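Local coordinates for protein 2-keto-3-deoxygluconate kinase (PDB 2AFB) that probably phosphorylates the sugar acid 2-keto-3-deoxygluconate, as a carbohydrate kinase of the pfkB family in the ribokinase clan, at residues 330-333 against 334-338. Residues are numbered along the deposited sequence; the frame is centred on the assembly and turned at random.
Sequences VVLS and IEEIE. With CA (calcium ion), chain G.
A capping box formed by S333 and E336 starts the helix that runs from 334 to 341, and its two bonds go in reciprocal directions. S333 OG accepts from E336 N at 3.2 Å. In return, S333 N gives its hydrogen to E336 OE1, also at 3.2 Å; the N-H meets the oxygen from above the carboxylate plane, 47° out of it. The serine hydroxyl lies between its own backbone N and carbonyl carbon (chi1 69°), which turns OG to E336 N; a water also hydrogen-bonds to OG, 2.7 Å away. With CG anti to its carbonyl carbon (chi1 -75°) and the rest extended, E336 folds back past S333 OG, its CG 3.3 Å from that oxygen, before the carboxylate reaches S333 N. The other carboxylate oxygen, OE2, forms a salt bridge with R32 of the second subunit, whose guanidinium also binds V331 O, so the cap lies at a subunit interface. A glutamine in place of E336 would probably leave that arginine without its charged mate. Behind the polar cap, L332 CD1 packs against I337 CG1 at 3.9 Å as a hydrophobic staple, the two side chains crossing at about a right angle, and I337 continues inward onto M57 and helix 308-322. A weak bond from I337 N to S333 O, 3.4 Å long, begins the helical backbone pattern. Further along, E338 grips a calcium ion with both carboxylate oxygens, OE1 at 2.6 Å and OE2 at 2.5 Å; H8, a histidine of the expression tag, also binds it, so the site is probably not native. Capping box plus hydrophobic staple is characteristic of a capped helix N-terminus, here beginning the last helix of a ribokinase-like fold.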
ATOM      1  N   VAL A 330     -22.916   1.383   4.909  1.00 29.05           N
ATOM      2  CA  VAL A 330     -22.637   2.119   6.134  1.00 27.76           C
ATOM      3  C   VAL A 330     -21.933   1.198   7.131  1.00 27.95           C
ATOM      4  O   VAL A 330     -22.133  -0.030   7.136  1.00 27.91           O
ATOM      5  CB  VAL A 330     -23.916   2.665   6.852  1.00 27.28           C
ATOM      6  CG1 VAL A 330     -24.685   3.608   5.962  1.00 29.26           C
ATOM      7  CG2 VAL A 330     -24.832   1.526   7.377  1.00 26.54           C
ATOM      8  N   VAL A 331     -21.083   1.800   7.944  1.00 26.73           N
ATOM      9  CA  VAL A 331     -20.605   1.212   9.189  1.00 24.16           C
ATOM     10  C   VAL A 331     -21.056   2.235  10.217  1.00 27.60           C
ATOM     11  O   VAL A 331     -20.432   3.287  10.337  1.00 27.71           O
ATOM     12  CB  VAL A 331     -19.044   1.092   9.198  1.00 24.46           C
ATOM     13  CG1 VAL A 331     -18.520   0.614  10.499  1.00 28.59           C
ATOM     14  CG2 VAL A 331     -18.568   0.209   8.062  1.00 27.99           C
ATOM     15  N   LEU A 332     -22.186   1.975  10.879  1.00 26.89           N
ATOM     16  CA  LEU A 332     -22.808   2.940  11.768  1.00 26.42           C
ATOM     17  C   LEU A 332     -23.542   2.199  12.862  1.00 27.51           C
ATOM     18  O   LEU A 332     -24.036   1.084  12.633  1.00 28.68           O
ATOM     19  CB  LEU A 332     -23.810   3.797  10.989  1.00 27.22           C
ATOM     20  CG  LEU A 332     -23.241   4.966  10.183  1.00 28.12           C
ATOM     21  CD1 LEU A 332     -24.388   5.741   9.516  1.00 34.88           C
ATOM     22  CD2 LEU A 332     -22.387   5.862  11.022  1.00 34.14           C
ATOM     23  N   SER A 333     -23.559   2.802  14.050  1.00 27.89           N
ATOM     24  CA  SER A 333     -24.435   2.421  15.159  1.00 27.80           C
ATOM     25  C   SER A 333     -25.605   3.392  15.283  1.00 26.85           C
ATOM     26  O   SER A 333     -25.533   4.522  14.842  1.00 25.77           O
ATOM     27  CB  SER A 333     -23.668   2.434  16.487  1.00 25.89           C
ATOM     28  OG  SER A 333     -23.348   3.753  16.847  1.00 29.52           O
ATOM     29  N   ILE A 334     -26.670   2.950  15.938  1.00 29.81           N
ATOM     30  CA  ILE A 334     -27.828   3.796  16.220  1.00 29.34           C
ATOM     31  C   ILE A 334     -27.392   5.067  16.978  1.00 28.23           C
ATOM     32  O   ILE A 334     -27.778   6.197  16.631  1.00 26.72           O
ATOM     33  CB  ILE A 334     -28.909   2.995  17.029  1.00 31.16           C
ATOM     34  CG1 ILE A 334     -29.372   1.799  16.206  1.00 37.87           C
ATOM     35  CG2 ILE A 334     -30.135   3.884  17.368  1.00 32.10           C
ATOM     36  CD1 ILE A 334     -29.985   0.694  17.057  1.00 42.91           C
ATOM     37  N   GLU A 335     -26.528   4.868  17.970  1.00 25.11           N
ATOM     38  CA  GLU A 335     -26.073   5.936  18.817  1.00 27.52           C
ATOM     39  C   GLU A 335     -25.393   7.054  18.030  1.00 26.16           C
ATOM     40  O   GLU A 335     -25.615   8.205  18.327  1.00 22.30           O
ATOM     41  CB  GLU A 335     -25.119   5.388  19.873  1.00 25.74           C
ATOM     42  CG  GLU A 335     -24.467   6.497  20.758  1.00 39.03           C
ATOM     43  CD  GLU A 335     -23.588   5.975  21.976  1.00 41.20           C
ATOM     44  OE1 GLU A 335     -23.341   4.745  22.075  1.00 58.07           O
ATOM     45  OE2 GLU A 335     -23.166   6.810  22.842  1.00 45.42           O
ATOM     46  N   GLU A 336     -24.524   6.689  17.087  1.00 23.58           N
ATOM     47  CA  GLU A 336     -23.770   7.636  16.258  1.00 27.31           C
ATOM     48  C   GLU A 336     -24.684   8.517  15.430  1.00 24.65           C
ATOM     49  O   GLU A 336     -24.516   9.735  15.370  1.00 22.95           O
ATOM     50  CB  GLU A 336     -22.779   6.878  15.330  1.00 22.49           C
ATOM     51  CG  GLU A 336     -21.555   6.374  16.130  1.00 26.98           C
ATOM     52  CD  GLU A 336     -20.616   5.349  15.371  1.00 35.30           C
ATOM     53  OE1 GLU A 336     -21.022   4.800  14.310  1.00 26.31           O
ATOM     54  OE2 GLU A 336     -19.480   5.085  15.885  1.00 28.37           O
ATOM     55  N   ILE A 337     -25.659   7.890  14.790  1.00 25.61           N
ATOM     56  CA  ILE A 337     -26.675   8.603  14.025  1.00 23.76           C
ATOM     57  C   ILE A 337     -27.498   9.537  14.920  1.00 24.62           C
ATOM     58  O   ILE A 337     -27.699  10.707  14.596  1.00 24.49           O
ATOM     59  CB  ILE A 337     -27.613   7.587  13.313  1.00 24.02           C
ATOM     60  CG1 ILE A 337     -26.806   6.645  12.442  1.00 26.50           C
ATOM     61  CG2 ILE A 337     -28.747   8.316  12.539  1.00 29.60           C
ATOM     62  CD1 ILE A 337     -27.598   5.538  11.859  1.00 29.22           C
ATOM     63  N   GLU A 338     -28.009   9.025  16.039  1.00 24.06           N
ATOM     64  CA  GLU A 338     -28.782   9.868  16.942  1.00 25.89           C
ATOM     65  C   GLU A 338     -27.999  11.061  17.437  1.00 25.76           C
ATOM     66  O   GLU A 338     -28.559  12.139  17.581  1.00 19.88           O
ATOM     67  CB  GLU A 338     -29.251   9.090  18.171  1.00 27.22           C
ATOM     68  CG  GLU A 338     -30.393   8.146  17.875  1.00 35.13           C
ATOM     69  CD  GLU A 338     -30.818   7.307  19.087  1.00 31.40           C
ATOM     70  OE1 GLU A 338     -30.046   7.232  20.098  1.00 43.77           O
ATOM     71  OE2 GLU A 338     -31.941   6.721  19.009  1.00 55.63           O
TER
HETATM   72 CA    CA G 344     -31.545   5.446  21.171  1.00 47.77          CA
HETATM   73  O   HOH W   1     -21.804   4.056  19.039  1.00 47.90           O
HETATM   74  O   HOH W   2     -31.733   5.676  24.029  1.00 53.59           O